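Local coordinates for protein inactive Zymogen C11 Protease (Parabacteroides distasonis, PDB 6MZO) that is a clostripain-like cysteine protease of family C11, held here as an inactive zymogen that presumably cleaves proteins once activated, at residues A[49-54]-A[61-66]; A[79-84]-A[94-99]; A[184-189]-A[309-314]; A[262-267]-A[321-326]. All coordinates share one frame; numbering follows the deposited sequence.

Contact 1 (A[49-54]-A[61-66])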
loop_
_atom_site.group_PDB
_atom_site.type_symbol
_atom_site.label_atom_id
_atom_site.label_comp_id
_atom_site.label_asym_id
_atom_site.label_seq_id
_atom_site.Cartn_x
_atom_site.Cartn_y
_atom_site.Cartn_z
ATOM N N ASN A 49 12.805 9.209 15.202
ATOM C CA ASN A 49 12.609 10.496 14.509
ATOM C C ASN A 49 11.443 10.418 13.579
ATOM O O ASN A 49 11.347 9.447 12.850
ATOM C CB ASN A 49 13.850 10.866 13.701
ATOM C CG ASN A 49 15.073 10.922 14.547
ATOM O OD1 ASN A 49 15.138 11.724 15.500
ATOM N ND2 ASN A 49 16.071 10.034 14.239
ATOM N N LEU A 50 10.566 11.433 13.584
ATOM C CA LEU A 50 9.392 11.401 12.692
ATOM C C LEU A 50 9.526 12.613 11.738
ATOM O O LEU A 50 9.513 13.756 12.211
ATOM C CB LEU A 50 8.110 11.514 13.467
ATOM C CG LEU A 50 6.843 11.455 12.570
ATOM C CD1 LEU A 50 6.648 10.150 11.708
ATOM C CD2 LEU A 50 5.684 11.714 13.480
ATOM N N LEU A 51 9.601 12.344 10.428
ATOM C CA LEU A 51 9.713 13.359 9.404
ATOM C C LEU A 51 8.485 13.260 8.508
ATOM O O LEU A 51 7.997 12.158 8.222
ATOM C CB LEU A 51 10.956 13.110 8.569
ATOM C CG LEU A 51 12.315 13.579 9.165
ATOM C CD1 LEU A 51 12.303 15.118 9.099
ATOM C CD2 LEU A 51 12.602 13.093 10.555
ATOM N N ILE A 52 7.957 14.421 8.105
ATOM C CA ILE A 52 6.753 14.510 7.226
ATOM C C ILE A 52 7.077 15.342 6.019
ATOM O O ILE A 52 7.740 16.407 6.150
ATOM C CB ILE A 52 5.582 15.223 7.932
ATOM C CG1 ILE A 52 5.427 14.770 9.374
ATOM C CG2 ILE A 52 4.261 15.075 7.165
ATOM C CD1 ILE A 52 4.944 13.304 9.556
ATOM N N TYR A 53 6.591 14.919 4.858
ATOM C CA TYR A 53 6.695 15.731 3.638
ATOM C C TYR A 53 5.290 15.986 3.203
ATOM O O TYR A 53 4.458 15.007 3.119
ATOM C CB TYR A 53 7.454 15.003 2.540
ATOM C CG TYR A 53 7.433 15.716 1.210
ATOM C CD1 TYR A 53 8.416 16.657 0.890
ATOM C CD2 TYR A 53 6.457 15.404 0.243
ATOM C CE1 TYR A 53 8.403 17.315 -0.343
ATOM C CE2 TYR A 53 6.421 16.080 -0.965
ATOM C CZ TYR A 53 7.404 17.009 -1.248
ATOM O OH TYR A 53 7.369 17.600 -2.489
ATOM N N THR A 54 4.974 17.245 2.957
ATOM C CA THR A 54 3.680 17.552 2.370
ATOM C C THR A 54 3.819 18.428 1.154
ATOM O O THR A 54 4.802 19.201 1.013
ATOM C CB THR A 54 2.739 18.278 3.350
ATOM O OG1 THR A 54 3.302 19.562 3.677
ATOM C CG2 THR A 54 2.497 17.484 4.650
ATOM N N PRO A 61 5.728 22.812 -1.124
ATOM C CA PRO A 61 6.155 21.516 -0.560
ATOM C C PRO A 61 7.171 21.731 0.552
ATOM O O PRO A 61 8.058 22.608 0.437
ATOM C CB PRO A 61 6.805 20.800 -1.744
ATOM C CG PRO A 61 6.276 21.539 -2.991
ATOM C CD PRO A 61 6.146 22.966 -2.539
ATOM N N GLN A 62 7.071 20.915 1.588
ATOM C CA GLN A 62 7.950 21.125 2.733
ATOM C C GLN A 62 8.228 19.825 3.450
ATOM O O GLN A 62 7.357 18.932 3.478
ATOM C CB GLN A 62 7.346 22.128 3.682
ATOM C CG GLN A 62 5.929 21.950 4.009
ATOM C CD GLN A 62 5.462 22.965 5.047
ATOM O OE1 GLN A 62 6.028 24.047 5.174
ATOM N NE2 GLN A 62 4.440 22.598 5.818
ATOM N N LEU A 63 9.448 19.739 4.000
ATOM C CA LEU A 63 9.872 18.616 4.832
ATOM C C LEU A 63 9.993 19.141 6.251
ATOM O O LEU A 63 10.685 20.157 6.472
ATOM C CB LEU A 63 11.211 18.060 4.303
ATOM C CG LEU A 63 11.869 16.945 5.095
ATOM C CD1 LEU A 63 11.002 15.695 5.023
ATOM C CD2 LEU A 63 13.259 16.687 4.498
ATOM N N PHE A 64 9.320 18.496 7.218
ATOM C CA PHE A 64 9.399 19.020 8.589
ATOM C C PHE A 64 9.423 17.852 9.556
ATOM O O PHE A 64 8.948 16.767 9.273
ATOM C CB PHE A 64 8.238 19.978 8.931
ATOM C CG PHE A 64 6.816 19.419 8.634
ATOM C CD1 PHE A 64 6.271 19.579 7.372
ATOM C CD2 PHE A 64 6.067 18.821 9.654
ATOM C CE1 PHE A 64 4.951 19.123 7.075
ATOM C CE2 PHE A 64 4.754 18.352 9.399
ATOM C CZ PHE A 64 4.199 18.521 8.107
ATOM N N GLN A 65 9.989 18.100 10.711
ATOM C CA GLN A 65 10.028 17.137 11.798
ATOM C C GLN A 65 8.893 17.464 12.769
ATOM O O GLN A 65 8.516 18.654 13.004
ATOM C CB GLN A 65 11.421 17.220 12.470
ATOM C CG GLN A 65 11.461 16.274 13.709
ATOM C CD GLN A 65 12.843 16.263 14.385
ATOM O OE1 GLN A 65 13.669 17.221 14.246
ATOM N NE2 GLN A 65 13.106 15.185 15.124
ATOM N N LEU A 66 8.319 16.416 13.354
ATOM C CA LEU A 66 7.390 16.612 14.456
ATOM C C LEU A 66 8.028 15.961 15.633
ATOM O O LEU A 66 8.406 14.784 15.534
ATOM C CB LEU A 66 6.060 15.934 14.219
ATOM C CG LEU A 66 5.240 16.575 13.123
ATOM C CD1 LEU A 66 3.917 15.773 12.894
ATOM C CD2 LEU A 66 4.902 18.072 13.432
HETATM O O HOH W 1 10.801 13.450 15.617
HETATM O O HOH W 2 2.219 21.089 5.686
#
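Phe64 CG sits between the backbone N and the carbonyl carbon (chi1 52°), and the ring beyond it lies over Ile52, which holds CG1 beside its own N and CG2 anti to it (chi1 -43°). The two branches of the isoleucine meet the far half of the ring. Ile52 CB lies over one face, displaced toward the rim, in a CH-pi contact 3.8 Å from the centroid of Phe64; CG1 comes to 3.6 Å from Phe64 CE2, and CG2 is equally close to Phe64 CZ. At the ring's edge, in its plane, Thr54 OG1 stands 3.8 Å from Phe64 CE1. An alanine in place of Phe64 would probably open a gap over Ile52 and leave that flank of Thr54 without its aromatic neighbour.

Beneath the side chains the backbones pair closely: Ile52 N reaches Phe64 O at 2.8 Å, the return bond from Phe64 N to Ile52 O is just as short, and Thr54 and Gln62 exchange a second pair. One water joins Thr54 OG1 to Gln62 NE2; another links Leu50 N, Gln65 NE2 and Leu66 O, while Gln65 OE1 is hydrogen-bonded to Tyr104 OH. On the other face of the sheet Tyr53 OH comes to 3.3 Å from Pro61 CB, and the same hydroxyl bonds to Gln85. The two strands form an antiparallel beta hairpin; with helix 26-43 over the Leu50, Ile52 and Leu66 face and helix 90-103 over the Tyr53 and Leu63 face, it sits in the alpha/beta/alpha sandwich of the caspase-like clan CD peptidases.

Contact 2 (A[79-84]-A[94-99])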
loop_
_atom_site.group_PDB
_atom_site.type_symbol
_atom_site.label_atom_id
_atom_site.label_comp_id
_atom_site.label_asym_id
_atom_site.label_seq_id
_atom_site.Cartn_x
_atom_site.Cartn_y
_atom_site.Cartn_z
ATOM N N GLU A 79 12.881 22.120 5.453
ATOM C CA GLU A 79 13.142 22.713 4.160
ATOM C C GLU A 79 11.844 23.034 3.477
ATOM O O GLU A 79 10.877 22.259 3.559
ATOM C CB GLU A 79 14.005 21.803 3.309
ATOM C CG GLU A 79 14.379 22.454 1.981
ATOM C CD GLU A 79 15.596 21.827 1.356
ATOM O OE1 GLU A 79 15.898 20.660 1.692
ATOM O OE2 GLU A 79 16.257 22.513 0.544
ATOM N N THR A 80 11.813 24.162 2.786
ATOM C CA THR A 80 10.633 24.517 2.020
ATOM C C THR A 80 11.106 24.554 0.569
ATOM O O THR A 80 12.034 25.284 0.249
ATOM C CB THR A 80 10.058 25.857 2.467
ATOM O OG1 THR A 80 9.559 25.752 3.792
ATOM C CG2 THR A 80 8.928 26.328 1.556
ATOM N N TYR A 81 10.502 23.739 -0.293
ATOM C CA TYR A 81 11.040 23.521 -1.634
ATOM C C TYR A 81 10.417 24.484 -2.637
ATOM O O TYR A 81 9.425 25.128 -2.311
ATOM C CB TYR A 81 10.810 22.070 -2.042
ATOM C CG TYR A 81 11.623 21.125 -1.197
ATOM C CD1 TYR A 81 12.943 20.846 -1.532
ATOM C CD2 TYR A 81 11.063 20.498 -0.088
ATOM C CE1 TYR A 81 13.701 19.987 -0.766
ATOM C CE2 TYR A 81 11.781 19.638 0.656
ATOM C CZ TYR A 81 13.128 19.398 0.323
ATOM O OH TYR A 81 13.916 18.519 1.063
ATOM N N ALA A 82 11.018 24.630 -3.824
ATOM C CA ALA A 82 10.426 25.487 -4.848
ATOM C C ALA A 82 9.125 24.836 -5.314
ATOM O O ALA A 82 8.945 23.619 -5.169
ATOM C CB ALA A 82 11.380 25.704 -6.012
ATOM N N SER A 83 8.195 25.618 -5.860
ATOM C CA SER A 83 6.887 25.023 -6.132
ATOM C C SER A 83 6.908 24.211 -7.433
ATOM O O SER A 83 5.951 23.486 -7.725
ATOM C CB SER A 83 5.780 26.079 -6.180
ATOM O OG SER A 83 4.550 25.463 -6.532
ATOM N N ASN A 84 8.003 24.284 -8.192
ATOM C CA ASN A 84 8.139 23.393 -9.360
ATOM C C ASN A 84 8.607 21.992 -8.996
ATOM O O ASN A 84 8.844 21.164 -9.878
ATOM C CB ASN A 84 9.089 23.977 -10.396
ATOM C CG ASN A 84 10.500 24.087 -9.886
ATOM O OD1 ASN A 84 10.730 24.000 -8.687
ATOM N ND2 ASN A 84 11.445 24.372 -10.781
ATOM N N THR A 94 12.795 10.038 -3.771
ATOM C CA THR A 94 14.086 9.531 -3.281
ATOM C C THR A 94 15.014 10.684 -2.863
ATOM O O THR A 94 15.853 10.503 -1.993
ATOM C CB THR A 94 14.771 8.627 -4.304
ATOM O OG1 THR A 94 15.096 9.373 -5.484
ATOM C CG2 THR A 94 13.820 7.437 -4.671
ATOM N N GLN A 95 14.791 11.862 -3.421
ATOM C CA GLN A 95 15.494 13.080 -2.959
ATOM C C GLN A 95 15.196 13.340 -1.464
ATOM O O GLN A 95 16.109 13.588 -0.657
ATOM C CB GLN A 95 15.075 14.293 -3.762
ATOM C CG GLN A 95 15.694 15.574 -3.214
ATOM C CD GLN A 95 15.209 16.806 -3.940
ATOM O OE1 GLN A 95 14.764 16.720 -5.095
ATOM N NE2 GLN A 95 15.281 17.962 -3.269
ATOM N N ILE A 96 13.916 13.238 -1.096
ATOM C CA ILE A 96 13.468 13.461 0.262
ATOM C C ILE A 96 13.955 12.332 1.180
ATOM O O ILE A 96 14.432 12.593 2.286
ATOM C CB ILE A 96 11.923 13.546 0.333
ATOM C CG1 ILE A 96 11.405 14.750 -0.493
ATOM C CG2 ILE A 96 11.465 13.627 1.788
ATOM C CD1 ILE A 96 11.991 16.165 -0.094
ATOM N N ILE A 97 13.843 11.082 0.710
ATOM C CA ILE A 97 14.324 9.956 1.541
ATOM C C ILE A 97 15.829 10.148 1.795
ATOM O O ILE A 97 16.330 9.944 2.937
ATOM C CB ILE A 97 14.059 8.599 0.847
ATOM C CG1 ILE A 97 12.599 8.286 0.861
ATOM C CG2 ILE A 97 14.831 7.483 1.580
ATOM C CD1 ILE A 97 12.273 7.181 -0.115
ATOM N N ASP A 98 16.594 10.518 0.755
ATOM C CA ASP A 98 18.012 10.696 0.963
ATOM C C ASP A 98 18.284 11.750 2.006
ATOM O O ASP A 98 19.194 11.588 2.852
ATOM C CB ASP A 98 18.729 11.098 -0.353
ATOM C CG ASP A 98 18.785 9.964 -1.340
ATOM O OD1 ASP A 98 18.620 8.802 -0.956
ATOM O OD2 ASP A 98 19.004 10.233 -2.538
ATOM N N LYS A 99 17.546 12.859 1.911
ATOM C CA LYS A 99 17.768 13.938 2.880
ATOM C C LYS A 99 17.442 13.475 4.314
ATOM O O LYS A 99 18.193 13.731 5.269
ATOM C CB LYS A 99 16.949 15.181 2.496
ATOM C CG LYS A 99 16.971 16.233 3.578
ATOM C CD LYS A 99 16.454 17.588 3.133
ATOM C CE LYS A 99 16.766 18.667 4.212
ATOM N NZ LYS A 99 18.201 19.037 4.153
#
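Tyr81, just past the end of strand 72-80, meets Ile96 and Lys99 of helix 90-103 at the start of a beta-alpha-beta crossover: the helix runs over the sheet from this outermost strand to the parallel strand 109-115. The phenol reaches the helix with its hydroxyl end. Tyr81 OH lies 3.3 Å from Ile96 CD1 and 3.4 Å from Lys99 CD, and Tyr81 CZ is 3.5 Å from the same isoleucine methyl. Ile96 is buried and also packs on Leu16 and Tyr18 of strand 14-19, so the phenol end meets a side chain of the core under the helix.

Glu79, two residues before Tyr81, lays its CG over one face of the Tyr81 ring, 3.7 Å above the plane and toward the rim. Its carboxylate then meets the end of Lys99, with Glu79 OE1 3.3 Å from Lys99 CE. The ion pair itself is long, and the place of the lysine nitrogen is less sure; Glu103, one turn further along the helix, offers Lys99 a second carboxylate. Lys99 runs extended as far as CE. Gln95 and Tyr81 run alongside each other, pointing opposite ways, the amide plane 80° from the ring, with Gln95 NE2 3.6 Å from Tyr81 CE1.

Contact 3 (A[184-189]-A[309-314])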
loop_
_atom_site.group_PDB
_atom_site.type_symbol
_atom_site.label_atom_id
_atom_site.label_comp_id
_atom_site.label_asym_id
_atom_site.label_seq_id
_atom_site.Cartn_x
_atom_site.Cartn_y
_atom_site.Cartn_z
ATOM N N SER A 184 -4.059 -2.105 1.920
ATOM C CA SER A 184 -5.431 -2.639 1.740
ATOM C C SER A 184 -5.560 -3.225 0.387
ATOM O O SER A 184 -5.110 -2.629 -0.611
ATOM C CB SER A 184 -6.478 -1.531 1.915
ATOM O OG SER A 184 -7.819 -2.001 1.627
ATOM N N PRO A 185 -6.212 -4.387 0.279
ATOM C CA PRO A 185 -6.570 -4.886 -1.069
ATOM C C PRO A 185 -7.707 -4.155 -1.690
ATOM O O PRO A 185 -7.948 -4.398 -2.873
ATOM C CB PRO A 185 -6.928 -6.347 -0.856
ATOM C CG PRO A 185 -7.336 -6.418 0.648
ATOM C CD PRO A 185 -6.499 -5.370 1.373
ATOM N N THR A 186 -8.409 -3.326 -0.939
ATOM C CA THR A 186 -9.566 -2.590 -1.495
ATOM C C THR A 186 -9.321 -1.109 -1.375
ATOM O O THR A 186 -8.118 -0.737 -1.335
ATOM C CB THR A 186 -10.936 -3.010 -0.855
ATOM O OG1 THR A 186 -10.982 -2.681 0.552
ATOM C CG2 THR A 186 -11.066 -4.492 -1.073
ATOM N N GLU A 187 -10.350 -0.260 -1.344
ATOM C CA GLU A 187 -10.129 1.193 -1.226
ATOM C C GLU A 187 -9.984 1.568 0.233
ATOM O O GLU A 187 -10.541 0.928 1.129
ATOM C CB GLU A 187 -11.265 1.976 -1.904
ATOM C CG GLU A 187 -11.217 1.772 -3.373
ATOM C CD GLU A 187 -12.142 2.701 -4.167
ATOM O OE1 GLU A 187 -12.671 3.684 -3.616
ATOM O OE2 GLU A 187 -12.289 2.422 -5.353
ATOM N N ILE A 188 -9.142 2.587 0.473
ATOM C CA ILE A 188 -9.121 3.255 1.732
ATOM C C ILE A 188 -9.547 4.640 1.388
ATOM O O ILE A 188 -8.936 5.294 0.526
ATOM C CB ILE A 188 -7.763 3.349 2.323
ATOM C CG1 ILE A 188 -7.167 1.967 2.463
ATOM C CG2 ILE A 188 -7.849 4.065 3.652
ATOM C CD1 ILE A 188 -5.690 1.975 3.001
ATOM N N LEU A 189 -10.606 5.078 2.012
ATOM C CA LEU A 189 -11.066 6.391 1.617
ATOM C C LEU A 189 -10.813 7.357 2.773
ATOM O O LEU A 189 -9.927 7.128 3.640
ATOM C CB LEU A 189 -12.547 6.347 1.170
ATOM C CG LEU A 189 -12.895 5.452 -0.047
ATOM C CD1 LEU A 189 -14.383 5.523 -0.392
ATOM C CD2 LEU A 189 -12.046 5.749 -1.291
ATOM N N PRO A 309 -17.553 -6.861 7.162
ATOM C CA PRO A 309 -18.468 -7.586 6.270
ATOM C C PRO A 309 -18.547 -7.001 4.854
ATOM O O PRO A 309 -18.631 -7.778 3.897
ATOM C CB PRO A 309 -19.806 -7.472 6.997
ATOM C CG PRO A 309 -19.459 -7.280 8.395
ATOM C CD PRO A 309 -18.258 -6.372 8.354
ATOM N N LYS A 310 -18.396 -5.681 4.708
ATOM C CA LYS A 310 -18.354 -5.053 3.386
ATOM C C LYS A 310 -17.129 -4.221 3.176
ATOM O O LYS A 310 -16.467 -3.862 4.159
ATOM C CB LYS A 310 -19.565 -4.161 3.215
ATOM C CG LYS A 310 -20.894 -5.017 3.319
ATOM C CD LYS A 310 -22.192 -4.351 2.827
ATOM C CE LYS A 310 -23.451 -5.217 3.175
ATOM N NZ LYS A 310 -23.319 -6.616 2.629
ATOM N N ALA A 311 -16.874 -3.928 1.901
ATOM C CA ALA A 311 -15.800 -3.035 1.472
ATOM C C ALA A 311 -16.466 -1.792 0.908
ATOM O O ALA A 311 -17.540 -1.871 0.255
ATOM C CB ALA A 311 -14.892 -3.708 0.418
ATOM N N VAL A 312 -15.824 -0.642 1.134
ATOM C CA VAL A 312 -16.359 0.619 0.658
ATOM C C VAL A 312 -15.622 1.157 -0.587
ATOM O O VAL A 312 -14.408 0.994 -0.748
ATOM C CB VAL A 312 -16.334 1.684 1.765
ATOM C CG1 VAL A 312 -14.905 2.048 2.140
ATOM C CG2 VAL A 312 -17.197 2.863 1.327
ATOM N N TYR A 313 -16.384 1.751 -1.509
ATOM C CA TYR A 313 -15.829 2.261 -2.770
ATOM C C TYR A 313 -16.312 3.672 -3.049
ATOM O O TYR A 313 -17.455 4.040 -2.711
ATOM C CB TYR A 313 -16.200 1.357 -3.972
ATOM C CG TYR A 313 -15.657 -0.034 -3.758
ATOM C CD1 TYR A 313 -14.356 -0.341 -4.138
ATOM C CD2 TYR A 313 -16.433 -1.015 -3.111
ATOM C CE1 TYR A 313 -13.816 -1.598 -3.930
ATOM C CE2 TYR A 313 -15.889 -2.285 -2.858
ATOM C CZ TYR A 313 -14.584 -2.558 -3.256
ATOM O OH TYR A 313 -14.064 -3.831 -3.017
ATOM N N ALA A 314 -15.477 4.452 -3.732
ATOM C CA ALA A 314 -15.869 5.828 -4.082
ATOM C C ALA A 314 -16.939 5.871 -5.171
ATOM O O ALA A 314 -17.819 6.746 -5.179
ATOM C CB ALA A 314 -14.669 6.616 -4.519
HETATM O O HOH W 3 -12.642 -0.540 0.794
#
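The ring of Tyr313 meets the carboxylate of Glu187 at its edge: Glu187 OE2 lies in the ring plane, 3.7 Å from Tyr313 CD1, and the two flat groups are turned 76° against each other. The carboxylate in turn is approached from above its own plane, where Ala314 N donates to Glu187 OE1 at 2.9 Å, 38° out of that plane. Glu187 OE2 has a weak hydrogen bond with the hydroxyl of Tyr164, so each oxygen of this buried acid has a polar partner. At the far end of the tyrosine, Thr186 crosses at about a right angle and sets CG2 3.6 Å from Tyr313 OH, a hydroxyl that is hydrogen-bonded to Met265 O.

What meets here is the loop that leaves strand 178-183 of the central sheet and the first strand of the small hairpin 310-313/321-324. The loop begins with an ST turn, in which Ser184 OG accepts from Thr186 N at 2.9 Å. A water fills in where the two backbones do not pair directly: Thr186 OG1 donates to it, and it donates to Glu187 O and Val312 O. Thr186 OG1 is also bonded to the hydroxyl of Thr226. An alanine at Glu187 would probably leave Ala314 N without this acceptor, cost the Tyr164 hydroxyl its weak bond to OE2, and open a gap at the edge of the Tyr313 ring. Leu189 adds an apolar contact beside the acid, its CD1 3.7 Å from Ala314 N and 4.2 Å from Val312 CG2.

Contact 4 (A[262-267]-A[321-326])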
loop_
_atom_site.group_PDB
_atom_site.type_symbol
_atom_site.label_atom_id
_atom_site.label_comp_id
_atom_site.label_asym_id
_atom_site.label_seq_id
_atom_site.Cartn_x
_atom_site.Cartn_y
_atom_site.Cartn_z
ATOM N N LEU A 262 -16.327 -14.267 -9.579
ATOM C CA LEU A 262 -15.219 -14.016 -8.651
ATOM C C LEU A 262 -15.521 -12.946 -7.623
ATOM O O LEU A 262 -16.280 -12.028 -7.893
ATOM C CB LEU A 262 -13.956 -13.556 -9.395
ATOM C CG LEU A 262 -13.292 -14.585 -10.297
ATOM C CD1 LEU A 262 -12.091 -13.918 -11.048
ATOM C CD2 LEU A 262 -12.827 -15.762 -9.444
ATOM N N GLN A 263 -14.876 -13.036 -6.445
ATOM C CA GLN A 263 -15.022 -12.005 -5.464
ATOM C C GLN A 263 -14.336 -10.715 -5.949
ATOM O O GLN A 263 -13.132 -10.676 -6.153
ATOM C CB GLN A 263 -14.394 -12.440 -4.115
ATOM C CG GLN A 263 -14.179 -11.297 -3.084
ATOM C CD GLN A 263 -15.447 -10.802 -2.471
ATOM O OE1 GLN A 263 -16.223 -11.575 -1.898
ATOM N NE2 GLN A 263 -15.702 -9.518 -2.587
ATOM N N ILE A 264 -15.119 -9.655 -6.078
ATOM C CA ILE A 264 -14.526 -8.368 -6.502
ATOM C C ILE A 264 -13.592 -7.780 -5.434
ATOM O O ILE A 264 -13.925 -7.857 -4.244
ATOM C CB ILE A 264 -15.647 -7.346 -6.797
ATOM C CG1 ILE A 264 -16.340 -7.737 -8.050
ATOM C CG2 ILE A 264 -15.076 -5.895 -6.975
ATOM C CD1 ILE A 264 -17.675 -7.011 -8.167
ATOM N N MET A 265 -12.471 -7.183 -5.850
ATOM C CA MET A 265 -11.667 -6.370 -4.904
ATOM C C MET A 265 -11.667 -4.928 -5.357
ATOM O O MET A 265 -11.790 -4.034 -4.516
ATOM C CB MET A 265 -10.217 -6.922 -4.794
ATOM C CG MET A 265 -10.221 -8.209 -3.947
ATOM S SD MET A 265 -10.321 -7.840 -2.138
ATOM C CE MET A 265 -11.629 -8.943 -1.582
ATOM N N GLU A 266 -11.532 -4.700 -6.660
ATOM C CA GLU A 266 -11.520 -3.346 -7.203
ATOM C C GLU A 266 -12.869 -2.992 -7.819
ATOM O O GLU A 266 -13.480 -3.808 -8.509
ATOM C CB GLU A 266 -10.410 -3.198 -8.246
ATOM C CG GLU A 266 -10.382 -1.844 -8.934
ATOM C CD GLU A 266 -10.829 -1.917 -10.382
ATOM O OE1 GLU A 266 -10.371 -2.830 -11.102
ATOM O OE2 GLU A 266 -11.639 -1.062 -10.799
ATOM N N TYR A 267 -13.329 -1.771 -7.566
ATOM C CA TYR A 267 -14.607 -1.311 -8.095
ATOM C C TYR A 267 -14.573 0.176 -8.433
ATOM O O TYR A 267 -15.210 0.989 -7.763
ATOM C CB TYR A 267 -15.734 -1.599 -7.101
ATOM C CG TYR A 267 -17.114 -1.592 -7.721
ATOM C CD1 TYR A 267 -17.549 -2.652 -8.505
ATOM C CD2 TYR A 267 -17.980 -0.526 -7.520
ATOM C CE1 TYR A 267 -18.809 -2.650 -9.073
ATOM C CE2 TYR A 267 -19.242 -0.515 -8.085
ATOM C CZ TYR A 267 -19.651 -1.579 -8.859
ATOM O OH TYR A 267 -20.906 -1.574 -9.422
ATOM N N SER A 321 -20.178 3.146 -2.982
ATOM C CA SER A 321 -20.772 1.795 -2.965
ATOM C C SER A 321 -20.258 0.937 -1.808
ATOM O O SER A 321 -19.111 1.049 -1.446
ATOM C CB SER A 321 -20.460 1.076 -4.278
ATOM O OG SER A 321 -21.090 1.761 -5.348
ATOM N N TYR A 322 -21.107 0.085 -1.242
ATOM C CA TYR A 322 -20.620 -0.897 -0.281
ATOM C C TYR A 322 -20.907 -2.243 -0.876
ATOM O O TYR A 322 -22.033 -2.539 -1.231
ATOM C CB TYR A 322 -21.266 -0.762 1.097
ATOM C CG TYR A 322 -20.917 0.524 1.807
ATOM C CD1 TYR A 322 -21.618 1.692 1.540
ATOM C CD2 TYR A 322 -19.882 0.569 2.735
ATOM C CE1 TYR A 322 -21.303 2.879 2.177
ATOM C CE2 TYR A 322 -19.552 1.757 3.391
ATOM C CZ TYR A 322 -20.262 2.912 3.104
ATOM O OH TYR A 322 -19.957 4.103 3.739
ATOM N N LEU A 323 -19.879 -3.059 -0.996
ATOM C CA LEU A 323 -20.006 -4.367 -1.598
ATOM C C LEU A 323 -19.575 -5.413 -0.579
ATOM O O LEU A 323 -18.634 -5.219 0.158
ATOM C CB LEU A 323 -19.123 -4.461 -2.881
ATOM C CG LEU A 323 -19.483 -3.507 -4.020
ATOM C CD1 LEU A 323 -18.465 -3.672 -5.167
ATOM C CD2 LEU A 323 -20.874 -3.749 -4.560
ATOM N N PRO A 324 -20.215 -6.569 -0.571
ATOM C CA PRO A 324 -19.959 -7.700 0.335
ATOM C C PRO A 324 -18.591 -8.340 0.104
ATOM O O PRO A 324 -18.184 -8.552 -1.032
ATOM C CB PRO A 324 -21.118 -8.666 0.008
ATOM C CG PRO A 324 -21.349 -8.387 -1.461
ATOM C CD PRO A 324 -21.337 -6.879 -1.481
ATOM N N VAL A 325 -17.858 -8.550 1.201
ATOM C CA VAL A 325 -16.602 -9.306 1.169
ATOM C C VAL A 325 -16.959 -10.679 1.634
ATOM O O VAL A 325 -17.052 -10.925 2.838
ATOM C CB VAL A 325 -15.546 -8.691 2.071
ATOM C CG1 VAL A 325 -14.279 -9.576 2.078
ATOM C CG2 VAL A 325 -15.184 -7.319 1.508
ATOM N N ASN A 326 -17.242 -11.553 0.657
ATOM C CA ASN A 326 -17.636 -12.918 0.969
ATOM C C ASN A 326 -16.437 -13.869 1.010
ATOM O O ASN A 326 -16.505 -14.886 1.684
ATOM C CB ASN A 326 -18.670 -13.450 -0.040
ATOM C CG ASN A 326 -19.972 -12.644 -0.056
ATOM O OD1 ASN A 326 -20.501 -12.325 -1.127
ATOM N ND2 ASN A 326 -20.484 -12.299 1.122
HETATM O O HOH W 4 -18.846 -12.257 -3.857
#
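Gln263 points its CB at strand 321-324 and its continuation, and the chain carries on with CG anti to the backbone N (chi1 166°). A bend at the next torsion (chi2 72°) sets CD 3.7 Å from Asn326 N, and the amide beyond it works with both ends. Its oxygen takes the N-H of Asn326, with Asn326 N 2.8 Å from Gln263 OE1 and lying above the amide plane; OE1 also accepts from Lys327 N. Its nitrogen spends two hydrogens in the plane of the amide: Gln263 NE2 reaches a lone pair of Pro324 O at 3.1 Å, and on its own segment a lone pair of Ile264 O at 2.9 Å. Four bonds therefore fix the rotation of this amide. A water bonded to Asn326 OD1 adds only a weak bond to OE1.

Four residues on, the contact turns apolar. Leu323 crosses Tyr267 at about a right angle and lays CD1 over one face of the ring in a CH-pi contact, 3.8 Å from the centroid and 3.6 Å from Tyr267 CG. Ile264 CG2 touches the same methyl more distantly. Toward the other end of the ring Ser321 OG comes to 4.0 Å from Tyr267 CE2, the serine hydroxyl being bonded to Tyr315 O.

The two segments run nearly antiparallel. By bonding to Pro324 O and Asn326 N, the side-chain amide of Gln263 does what a backbone peptide would do in beta pairing, and it fastens the loop before strand 275-277 to the end of the second strand of the hairpin 310-313/321-324 and the residues just after it.

In the fold
From the N terminus, contact 1 closes first, a short hairpin turn between neighbouring strands of the central sheet. Contact 2 follows in series, closing the loop from strand 72-80 to helix 90-103; the two touch through the pairing of strands 62-69 and 72-80 and through Leu63 against Lys99. The other pair lies far off, contact 3 being about 28 Å from contact 1, centre to centre. Contact 3 opens at 184-189 and contact 4 at 262-267 before either closes, so they cross, and each ends on one strand of the hairpin 310-313/321-324. That hairpin thereby brings together two loops far apart in sequence, and the two contacts touch, their centres about 8 Å apart.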